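Local coordinates for protein putative S-adenosylmethionine-dependent methyltransferase (Bacteroides thetaiotaomicron, PDB 1WYZ) that probably transfers methyl groups from S-adenosylmethionine, as a putative methyltransferase resembling the RsmI family of ribosomal RNA-modifying enzymes, at residues L5-V10 and D103-A108; E18-S23 and N200-G205; E27-I32 and R45-V50; K153-L158 and Q169-T174. One frame throughout, in Å; residues are numbered along the deposited sequence.

Interaction 1. Residues L5-V10 and D103-A108; sequences LYLLPV and DVVAIA
Leu5 and Leu7 of strand 5-8 meet the helix segment 103-108 mainly through methyl groups. CD2 of Leu5 is shared by two helix residues one turn apart: it lies 3.8 Å from CB of Ala108 and 3.9 Å from CG1 of Val104, whose side chain it crosses at about a right angle. The second point of contact is Leu7, where CG2 of Val105 approaches the fork of the leucine, with CD2 at 3.6 Å and CD1 at 3.8 Å.

In Leu5 the CG atom stands opposite the backbone N (chi1 180°), carrying the branch out to the helix. Leu5 itself points toward the helix; Leu7 arrives by its terminal branches, and Tyr6 between them does not reach it. The axes of strand 5-8 and the helix segment 103-108 run nearly antiparallel (162°), 10.6 Å apart at closest approach, bridged by side chains without hydrogen bonds.

Strand 5-8 is an inner strand of the parallel sheet, its backbone bonded to strands 86-89 and 115-117. Helix 100-110 covers one face of that sheet beside helix 70-81, whose Leu80 also touches Leu5, and Met129 and Ala130 of the second subunit pack on Leu7 and Val105.

Interaction 2. Residues E18-S23 and N200-G205; sequences EQVLPS and NITCEG
Gln19 and Val20 face Thr202 across a small contact that buries 129 Å² in all, one of them by a hydrogen bond and the other by apolar contact. The amide nitrogen NE2 of Gln19 donates to the backbone O of Thr202 at 3.0 Å, with an N-H...O angle of 157°. It approaches in the carbonyl plane, on a lone pair, with a C=O...N angle of 132°, although the acceptor is tilted 15° from the glutamine's own amide plane. The reach comes from an extended side chain whose CG is anti to the backbone N.

Beside this bond, CG1 of Val20 rests 4.0 Å from CB of Thr202, the two side chains crossing at about a right angle. Val20 and Thr202 are both buried, and they form the close-packed part of the contact. Thr202 belongs to a type II beta turn from Asn200 to Cys203, closed by Cys203 N bonding to Asn200 O at 3.0 Å. An alanine in place of Gln19 would probably leave the Thr202 carbonyl without this donor and the turn less firmly tied to the 18-23 segment.

The other side is loose: Glu204 is exposed and poorly ordered, and its side chain makes no close contact with the 18-23 segment. Helix 17-20 here meets the loop joining strands 194-199 and 207-212, while Leu126 of helix 123-131 packs on Thr202 and Tyr24 of the second subunit packs on Gln19.

Interaction 3. Residues E27-I32 and R45-V50; sequences EIIRGI and RFLKKV
Ile29 carries the whole apolar contact on its own segment, offering its two branches to three residues of helix 40-50. CG2, opposite the backbone N, meets CD2 of Leu47 at 3.6 Å. The other branch, turned opposite the carbonyl carbon (chi1 -76°), extends to CD1, which comes tip to tip with CG1 of Val50 at 3.8 Å. That same methyl approaches the Phe46 ring obliquely, 4.3 Å from CE2, a more distant contact than the other two.

An aromatic contact within helix 40-50 supports this surface. CG2 of Val50 sits 3.4 Å above the plane of the Phe46 ring, offset toward its rim, while CG1 is left to meet Ile29; one valine thus serves both.

Backbone hydrogen bonds act within each segment and none joins the two. Ile28 O accepts from both Gly31 N, at 2.8 Å, and Ile32 N, at 3.2 Å. The polar link at the border is a salt bridge from Arg30 to Asp51, just past the second segment.

Helices 24-29 and 40-50 flank strand 34-37 in sequence. Leu8 of strand 5-8 also packs on Ile29, and Leu17 of helix 17-20 touches Phe46 and Val50.

Interaction 4. Residues K153-L158 and Q169-T174; sequences KKLKTL and QLFIET
Leu158 and Leu155, one turn apart on the helix, meet the Phe171 ring at different atoms. CD2 of Leu158 lies 3.7 Å from CD2 of Phe171, and CD2 of Leu155 lies 3.8 Å from CZ, farther out on the ring. Both methyls approach obliquely, though the leucine side chains differ in direction: Leu155 crosses Phe171 at about a right angle. The ring has its CG between the backbone N and the carbonyl carbon (chi1 53°), a sterically demanding choice that places it between the strand and the two leucines.

The segments belong to a beta-alpha-beta crossover in which helix 150-165 connects the parallel neighbours 138-143 and 168-173. The axes of the segments 153-158 and 169-173 run nearly antiparallel at 153°, 10.1 Å apart at closest approach, as such a return path requires.

Nearer the connection, Gln169 packs with its aliphatic part: CB is 4.0 Å from CG of Leu158, and CG is 3.5 Å from the backbone O of Leu158. The side chain bends at chi2 (-58°), and its amide is held from elsewhere, NE2 by Gln167 O and OE1 by His141. An alanine at Leu158 would probably open a gap beside Phe171 and take away the CG that packs against CB of Gln169. On the helix, Lys153 O takes both Thr157 N and Thr157 OG1, each at 2.9 Å, and Met181 and Ile185 of helix 178-188 touch both Leu155 and Phe171.

Interactions 1, 2 and 3 form a connected group, whereas interaction 4 stands apart. Interactions 1 and 3 have centres 16 Å apart and touch through Leu8 CD2 and Ile28 CD1 at 3.5 Å. Interactions 1 and 2 meet where Pro9 O lies 3.4 Å from Leu21 CD2. Interactions 2 and 3, centres 17 Å apart, are joined by packing of Leu21 on Phe46 and by a long, weak approach of Lys49 NZ to Glu18 OE1 at 3.6 Å. Interaction 4 belongs to the mixed sheet, and its nearest atoms are about 14 Å from interaction 1 and about 8 Å from interaction 2. Interaction 2 ties the segment following strand 5-8 to a loop of that mixed sheet.

Interaction 1. Residues L5-V10 and D103-A108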
# COMPACT_ATOMS: atom_id res chain seq x y z
N LEU A 5 15.90 -11.07 4.61
CA LEU A 5 15.27 -11.18 3.30
C LEU A 5 14.57 -9.86 3.01
O LEU A 5 13.48 -9.58 3.52
CB LEU A 5 14.25 -12.34 3.28
CG LEU A 5 13.49 -12.58 1.96
CD1 LEU A 5 14.46 -13.06 0.87
CD2 LEU A 5 12.39 -13.61 2.16
N TYR A 6 15.22 -9.04 2.19
CA TYR A 6 14.71 -7.74 1.79
C TYR A 6 13.75 -7.89 0.60
O TYR A 6 14.13 -8.40 -0.45
CB TYR A 6 15.87 -6.84 1.39
CG TYR A 6 16.65 -6.27 2.56
CD1 TYR A 6 16.25 -5.08 3.18
CD2 TYR A 6 17.82 -6.87 3.01
CE1 TYR A 6 16.99 -4.51 4.20
CE2 TYR A 6 18.58 -6.30 4.04
CZ TYR A 6 18.16 -5.11 4.63
OH TYR A 6 18.91 -4.53 5.63
N LEU A 7 12.50 -7.46 0.79
CA LEU A 7 11.50 -7.51 -0.27
C LEU A 7 11.66 -6.26 -1.12
O LEU A 7 11.19 -5.19 -0.74
CB LEU A 7 10.11 -7.56 0.36
CG LEU A 7 9.55 -8.95 0.69
CD1 LEU A 7 10.65 -9.96 0.86
CD2 LEU A 7 8.67 -8.85 1.93
N LEU A 8 12.31 -6.40 -2.27
CA LEU A 8 12.58 -5.27 -3.17
C LEU A 8 11.55 -4.82 -4.22
O LEU A 8 11.25 -5.56 -5.15
CB LEU A 8 13.90 -5.52 -3.90
CG LEU A 8 15.07 -5.97 -3.02
CD1 LEU A 8 16.29 -6.20 -3.88
CD2 LEU A 8 15.34 -4.91 -1.95
N PRO A 9 11.00 -3.61 -4.09
CA PRO A 9 10.03 -3.19 -5.11
C PRO A 9 10.64 -2.56 -6.38
O PRO A 9 11.72 -1.99 -6.35
CB PRO A 9 9.11 -2.23 -4.34
CG PRO A 9 9.97 -1.71 -3.22
CD PRO A 9 10.78 -2.90 -2.81
N VAL A 10 9.93 -2.69 -7.50
CA VAL A 10 10.39 -2.12 -8.78
C VAL A 10 9.40 -1.05 -9.26
O VAL A 10 8.43 -0.76 -8.55
CB VAL A 10 10.51 -3.20 -9.90
CG1 VAL A 10 11.52 -4.27 -9.51
CG2 VAL A 10 9.14 -3.83 -10.16
N ASP A 103 4.71 -16.33 -1.32
CA ASP A 103 5.05 -17.70 -0.93
C ASP A 103 6.45 -17.80 -0.34
O ASP A 103 6.72 -18.66 0.49
CB ASP A 103 4.96 -18.64 -2.13
CG ASP A 103 3.55 -18.88 -2.58
OD1 ASP A 103 2.98 -18.00 -3.26
OD2 ASP A 103 3.00 -19.96 -2.25
N VAL A 104 7.34 -16.92 -0.79
CA VAL A 104 8.70 -16.95 -0.28
C VAL A 104 8.76 -16.38 1.12
O VAL A 104 9.48 -16.89 1.98
CB VAL A 104 9.64 -16.17 -1.21
CG1 VAL A 104 11.03 -16.08 -0.58
CG2 VAL A 104 9.72 -16.89 -2.55
N VAL A 105 7.99 -15.33 1.36
CA VAL A 105 7.95 -14.71 2.67
C VAL A 105 7.31 -15.69 3.63
O VAL A 105 7.76 -15.85 4.77
CB VAL A 105 7.14 -13.40 2.62
CG1 VAL A 105 6.97 -12.82 4.04
CG2 VAL A 105 7.84 -12.39 1.69
N ALA A 106 6.26 -16.38 3.16
CA ALA A 106 5.56 -17.35 3.98
C ALA A 106 6.51 -18.46 4.45
O ALA A 106 6.52 -18.83 5.62
CB ALA A 106 4.37 -17.95 3.20
N ILE A 107 7.32 -18.99 3.54
CA ILE A 107 8.27 -20.02 3.92
C ILE A 107 9.30 -19.40 4.88
O ILE A 107 9.65 -20.00 5.90
CB ILE A 107 9.01 -20.61 2.70
CG1 ILE A 107 8.03 -21.35 1.79
CG2 ILE A 107 10.12 -21.52 3.16
CD1 ILE A 107 8.54 -22.46 0.97
N ALA A 108 9.77 -18.19 4.54
CA ALA A 108 10.77 -17.51 5.36
C ALA A 108 10.29 -17.20 6.79
O ALA A 108 11.07 -17.33 7.73
CB ALA A 108 11.24 -16.22 4.69

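Interaction 2. Residues E18-S23 and N200-G205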
# COMPACT_ATOMS: atom_id res chain seq x y z
N GLU A 18 14.39 6.75 -9.71
CA GLU A 18 14.43 7.72 -8.62
C GLU A 18 13.11 8.47 -8.38
O GLU A 18 12.97 9.19 -7.39
CB GLU A 18 15.55 8.74 -8.87
CG GLU A 18 15.53 9.38 -10.25
CD GLU A 18 16.29 8.56 -11.29
OE1 GLU A 18 15.89 7.40 -11.58
OE2 GLU A 18 17.28 9.08 -11.84
N GLN A 19 12.15 8.31 -9.29
CA GLN A 19 10.87 8.98 -9.13
C GLN A 19 9.96 8.18 -8.21
O GLN A 19 9.03 8.72 -7.59
CB GLN A 19 10.20 9.14 -10.50
CG GLN A 19 8.94 10.01 -10.52
CD GLN A 19 7.97 9.59 -11.63
OE1 GLN A 19 8.35 9.44 -12.80
NE2 GLN A 19 6.70 9.40 -11.27
N VAL A 20 10.22 6.88 -8.09
CA VAL A 20 9.37 6.03 -7.28
C VAL A 20 10.06 5.11 -6.26
O VAL A 20 9.37 4.38 -5.54
CB VAL A 20 8.47 5.19 -8.20
CG1 VAL A 20 7.59 6.13 -9.04
CG2 VAL A 20 9.33 4.31 -9.10
N LEU A 21 11.38 5.16 -6.17
CA LEU A 21 12.11 4.31 -5.23
C LEU A 21 13.05 5.08 -4.30
O LEU A 21 13.73 6.00 -4.73
CB LEU A 21 12.93 3.26 -5.98
CG LEU A 21 12.12 2.34 -6.89
CD1 LEU A 21 13.04 1.59 -7.82
CD2 LEU A 21 11.29 1.37 -6.04
N PRO A 22 13.06 4.75 -3.00
CA PRO A 22 13.96 5.49 -2.12
C PRO A 22 15.41 5.08 -2.47
O PRO A 22 15.68 3.91 -2.76
CB PRO A 22 13.54 5.03 -0.73
CG PRO A 22 12.09 4.77 -0.89
CD PRO A 22 12.05 4.02 -2.21
N SER A 23 16.33 6.04 -2.44
CA SER A 23 17.72 5.74 -2.76
C SER A 23 18.34 4.75 -1.76
O SER A 23 19.36 4.12 -2.05
CB SER A 23 18.55 7.03 -2.82
OG SER A 23 18.53 7.72 -1.59
N ASN A 200 -2.30 4.36 -15.64
CA ASN A 200 -0.91 4.81 -15.74
C ASN A 200 -0.42 5.55 -14.52
O ASN A 200 0.19 6.61 -14.63
CB ASN A 200 -0.71 5.72 -16.94
CG ASN A 200 -0.65 4.96 -18.24
OD1 ASN A 200 -0.01 3.90 -18.32
ND2 ASN A 200 -1.29 5.49 -19.27
N ILE A 201 -0.67 4.98 -13.34
CA ILE A 201 -0.24 5.60 -12.10
C ILE A 201 1.29 5.72 -12.09
O ILE A 201 2.01 4.75 -12.36
CB ILE A 201 -0.75 4.77 -10.87
CG1 ILE A 201 -2.28 4.61 -10.96
CG2 ILE A 201 -0.37 5.45 -9.57
CD1 ILE A 201 -2.87 3.54 -10.05
N THR A 202 1.76 6.94 -11.79
CA THR A 202 3.18 7.30 -11.75
C THR A 202 3.86 7.42 -13.13
O THR A 202 5.01 7.86 -13.21
CB THR A 202 4.03 6.32 -10.88
OG1 THR A 202 4.27 5.11 -11.62
CG2 THR A 202 3.32 5.99 -9.59
N CYS A 203 3.16 7.04 -14.20
CA CYS A 203 3.74 7.10 -15.55
C CYS A 203 3.50 8.41 -16.30
O CYS A 203 3.84 8.54 -17.47
CB CYS A 203 3.20 5.95 -16.40
SG CYS A 203 3.58 4.32 -15.75
N GLU A 204 2.93 9.39 -15.60
CA GLU A 204 2.63 10.71 -16.15
C GLU A 204 1.75 10.78 -17.41
O GLU A 204 1.50 11.86 -17.95
CB GLU A 204 3.91 11.53 -16.34
CG GLU A 204 4.44 12.04 -15.00
CD GLU A 204 3.32 12.49 -14.06
OE1 GLU A 204 2.62 13.47 -14.38
OE2 GLU A 204 3.14 11.84 -13.00
N GLY A 205 1.31 9.62 -17.89
CA GLY A 205 0.36 9.59 -18.98
C GLY A 205 -0.87 9.41 -18.10
O GLY A 205 -2.02 9.35 -18.54

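Interaction 3. Residues E27-I32 and R45-V50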
# COMPACT_ATOMS: atom_id res chain seq x y z
N GLU A 27 21.28 1.21 -1.74
CA GLU A 27 22.37 0.89 -0.83
C GLU A 27 22.35 -0.58 -0.43
O GLU A 27 23.38 -1.25 -0.47
CB GLU A 27 22.28 1.75 0.44
CG GLU A 27 22.64 3.21 0.25
CD GLU A 27 22.45 4.01 1.53
OE1 GLU A 27 22.97 3.56 2.58
OE2 GLU A 27 21.78 5.06 1.48
N ILE A 28 21.18 -1.08 -0.05
CA ILE A 28 21.12 -2.47 0.36
C ILE A 28 21.18 -3.41 -0.85
O ILE A 28 21.73 -4.50 -0.78
CB ILE A 28 19.85 -2.76 1.24
CG1 ILE A 28 18.59 -2.79 0.40
CG2 ILE A 28 19.71 -1.70 2.33
CD1 ILE A 28 18.28 -4.14 -0.22
N ILE A 29 20.65 -2.98 -1.99
CA ILE A 29 20.73 -3.85 -3.15
C ILE A 29 22.20 -4.15 -3.46
O ILE A 29 22.55 -5.29 -3.78
CB ILE A 29 20.07 -3.22 -4.38
CG1 ILE A 29 18.55 -3.33 -4.23
CG2 ILE A 29 20.59 -3.90 -5.65
CD1 ILE A 29 17.74 -2.50 -5.23
N ARG A 30 23.05 -3.13 -3.37
CA ARG A 30 24.48 -3.26 -3.62
C ARG A 30 25.08 -4.37 -2.75
O ARG A 30 26.12 -4.95 -3.08
CB ARG A 30 25.20 -1.95 -3.32
CG ARG A 30 24.98 -0.88 -4.37
CD ARG A 30 25.56 0.46 -3.95
NE ARG A 30 25.27 1.48 -4.95
CZ ARG A 30 25.09 2.77 -4.67
NH1 ARG A 30 25.17 3.20 -3.42
NH2 ARG A 30 24.82 3.62 -5.65
N GLY A 31 24.42 -4.65 -1.62
CA GLY A 31 24.91 -5.67 -0.73
C GLY A 31 24.51 -7.08 -1.12
O GLY A 31 25.33 -7.99 -1.17
N ILE A 32 23.22 -7.26 -1.41
CA ILE A 32 22.67 -8.56 -1.78
C ILE A 32 23.37 -9.23 -2.96
O ILE A 32 23.62 -8.61 -3.98
CB ILE A 32 21.19 -8.42 -2.10
CG1 ILE A 32 20.48 -7.78 -0.90
CG2 ILE A 32 20.60 -9.78 -2.43
CD1 ILE A 32 20.31 -8.61 0.36
N ARG A 45 17.78 -7.15 -15.68
CA ARG A 45 17.74 -5.85 -16.35
C ARG A 45 17.54 -4.76 -15.30
O ARG A 45 18.17 -3.70 -15.35
CB ARG A 45 16.60 -5.79 -17.37
CG ARG A 45 16.63 -6.90 -18.41
CD ARG A 45 15.48 -6.75 -19.41
NE ARG A 45 15.65 -5.59 -20.29
CZ ARG A 45 16.57 -5.49 -21.24
NH1 ARG A 45 17.43 -6.49 -21.45
NH2 ARG A 45 16.65 -4.40 -21.98
N PHE A 46 16.64 -5.02 -14.36
CA PHE A 46 16.35 -4.07 -13.29
C PHE A 46 17.58 -3.67 -12.48
O PHE A 46 17.83 -2.48 -12.27
CB PHE A 46 15.31 -4.65 -12.34
CG PHE A 46 15.13 -3.84 -11.09
CD1 PHE A 46 14.45 -2.62 -11.14
CD2 PHE A 46 15.62 -4.29 -9.87
CE1 PHE A 46 14.26 -1.87 -9.96
CE2 PHE A 46 15.44 -3.54 -8.70
CZ PHE A 46 14.76 -2.33 -8.75
N LEU A 47 18.33 -4.66 -12.01
CA LEU A 47 19.52 -4.37 -11.21
C LEU A 47 20.52 -3.53 -11.99
O LEU A 47 21.35 -2.84 -11.40
CB LEU A 47 20.17 -5.67 -10.71
CG LEU A 47 19.39 -6.52 -9.68
CD1 LEU A 47 20.16 -7.80 -9.43
CD2 LEU A 47 19.19 -5.75 -8.38
N LYS A 48 20.45 -3.60 -13.32
CA LYS A 48 21.35 -2.84 -14.18
C LYS A 48 20.99 -1.37 -14.07
O LYS A 48 21.87 -0.50 -13.99
CB LYS A 48 21.22 -3.28 -15.64
CG LYS A 48 22.29 -4.28 -16.13
CD LYS A 48 23.64 -3.60 -16.43
CE LYS A 48 24.66 -3.79 -15.32
NZ LYS A 48 24.35 -3.01 -14.10
N LYS A 49 19.69 -1.09 -14.07
CA LYS A 49 19.19 0.27 -13.96
C LYS A 49 19.41 0.80 -12.54
O LYS A 49 19.51 2.01 -12.32
CB LYS A 49 17.70 0.27 -14.33
CG LYS A 49 17.26 1.47 -15.17
CD LYS A 49 17.16 2.75 -14.36
CE LYS A 49 16.44 3.85 -15.14
NZ LYS A 49 16.06 5.00 -14.27
N VAL A 50 19.50 -0.11 -11.57
CA VAL A 50 19.72 0.27 -10.18
C VAL A 50 21.15 0.71 -9.94
O VAL A 50 21.40 1.67 -9.21
CB VAL A 50 19.44 -0.90 -9.22
CG1 VAL A 50 19.63 -0.43 -7.78
CG2 VAL A 50 18.04 -1.43 -9.44

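Interaction 4. Residues K153-L158 and Q169-T174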
# COMPACT_ATOMS: atom_id res chain seq x y z
N LYS A 153 -22.49 -10.26 -9.99
CA LYS A 153 -22.71 -10.66 -8.61
C LYS A 153 -21.64 -10.02 -7.75
O LYS A 153 -21.93 -9.39 -6.74
CB LYS A 153 -22.62 -12.19 -8.45
CG LYS A 153 -23.88 -12.96 -8.84
CD LYS A 153 -23.84 -14.39 -8.31
CE LYS A 153 -23.86 -14.44 -6.78
NZ LYS A 153 -25.18 -14.02 -6.21
N LYS A 154 -20.39 -10.17 -8.18
CA LYS A 154 -19.25 -9.63 -7.46
C LYS A 154 -19.35 -8.12 -7.29
O LYS A 154 -19.29 -7.62 -6.16
CB LYS A 154 -17.95 -10.01 -8.18
CG LYS A 154 -16.68 -9.83 -7.36
CD LYS A 154 -16.79 -10.57 -6.03
CE LYS A 154 -15.42 -10.71 -5.39
NZ LYS A 154 -14.77 -9.38 -5.28
N LEU A 155 -19.50 -7.38 -8.39
CA LEU A 155 -19.62 -5.92 -8.33
C LEU A 155 -20.73 -5.52 -7.36
O LEU A 155 -20.58 -4.61 -6.55
CB LEU A 155 -19.94 -5.34 -9.71
CG LEU A 155 -18.91 -5.52 -10.83
CD1 LEU A 155 -19.54 -5.23 -12.19
CD2 LEU A 155 -17.72 -4.60 -10.57
N LYS A 156 -21.85 -6.23 -7.45
CA LYS A 156 -23.01 -5.96 -6.61
C LYS A 156 -22.71 -6.16 -5.12
O LYS A 156 -23.16 -5.38 -4.28
CB LYS A 156 -24.16 -6.88 -7.04
CG LYS A 156 -25.55 -6.30 -6.84
CD LYS A 156 -25.84 -5.18 -7.82
CE LYS A 156 -27.27 -4.65 -7.65
NZ LYS A 156 -27.54 -3.46 -8.49
N THR A 157 -21.93 -7.20 -4.80
CA THR A 157 -21.57 -7.51 -3.42
C THR A 157 -20.54 -6.52 -2.90
O THR A 157 -20.63 -6.06 -1.76
CB THR A 157 -20.98 -8.94 -3.28
OG1 THR A 157 -21.88 -9.89 -3.87
CG2 THR A 157 -20.80 -9.30 -1.82
N LEU A 158 -19.55 -6.20 -3.73
CA LEU A 158 -18.54 -5.23 -3.34
C LEU A 158 -19.26 -3.95 -2.96
O LEU A 158 -19.06 -3.40 -1.87
CB LEU A 158 -17.58 -4.96 -4.49
CG LEU A 158 -16.20 -5.61 -4.51
CD1 LEU A 158 -16.23 -7.01 -3.92
CD2 LEU A 158 -15.72 -5.67 -5.96
N GLN A 169 -13.57 -0.27 -2.05
CA GLN A 169 -13.37 -1.58 -2.68
C GLN A 169 -12.49 -1.41 -3.92
O GLN A 169 -12.79 -0.59 -4.79
CB GLN A 169 -14.72 -2.20 -3.06
CG GLN A 169 -15.70 -2.34 -1.89
CD GLN A 169 -15.17 -3.18 -0.70
OE1 GLN A 169 -14.82 -4.35 -0.85
NE2 GLN A 169 -15.14 -2.57 0.48
N LEU A 170 -11.41 -2.19 -4.02
CA LEU A 170 -10.49 -2.08 -5.15
C LEU A 170 -10.29 -3.36 -5.93
O LEU A 170 -10.18 -4.44 -5.35
CB LEU A 170 -9.09 -1.62 -4.69
CG LEU A 170 -8.80 -0.30 -3.98
CD1 LEU A 170 -9.19 -0.39 -2.52
CD2 LEU A 170 -7.30 -0.02 -4.09
N PHE A 171 -10.19 -3.23 -7.25
CA PHE A 171 -9.96 -4.37 -8.13
C PHE A 171 -9.29 -3.93 -9.43
O PHE A 171 -9.44 -2.77 -9.85
CB PHE A 171 -11.28 -5.12 -8.40
CG PHE A 171 -12.40 -4.25 -8.90
CD1 PHE A 171 -12.57 -4.02 -10.28
CD2 PHE A 171 -13.31 -3.68 -8.01
CE1 PHE A 171 -13.64 -3.25 -10.76
CE2 PHE A 171 -14.40 -2.91 -8.49
CZ PHE A 171 -14.55 -2.70 -9.87
N ILE A 172 -8.54 -4.82 -10.05
CA ILE A 172 -7.84 -4.49 -11.29
C ILE A 172 -8.34 -5.32 -12.47
O ILE A 172 -9.07 -6.30 -12.29
CB ILE A 172 -6.32 -4.71 -11.15
CG1 ILE A 172 -6.03 -6.20 -10.92
CG2 ILE A 172 -5.79 -3.87 -10.00
CD1 ILE A 172 -4.57 -6.60 -11.07
N GLU A 173 -7.93 -4.91 -13.67
CA GLU A 173 -8.35 -5.58 -14.90
C GLU A 173 -7.27 -5.65 -15.96
O GLU A 173 -6.43 -4.75 -16.09
CB GLU A 173 -9.56 -4.87 -15.50
CG GLU A 173 -10.84 -5.68 -15.40
CD GLU A 173 -10.81 -6.95 -16.24
OE1 GLU A 173 -9.79 -7.67 -16.22
OE2 GLU A 173 -11.83 -7.24 -16.90
N THR A 174 -7.29 -6.73 -16.74
CA THR A 174 -6.31 -6.92 -17.81
C THR A 174 -6.51 -5.81 -18.84
O THR A 174 -7.64 -5.44 -19.17
CB THR A 174 -6.47 -8.32 -18.47
OG1 THR A 174 -5.34 -8.58 -19.30
CG2 THR A 174 -7.73 -8.38 -19.31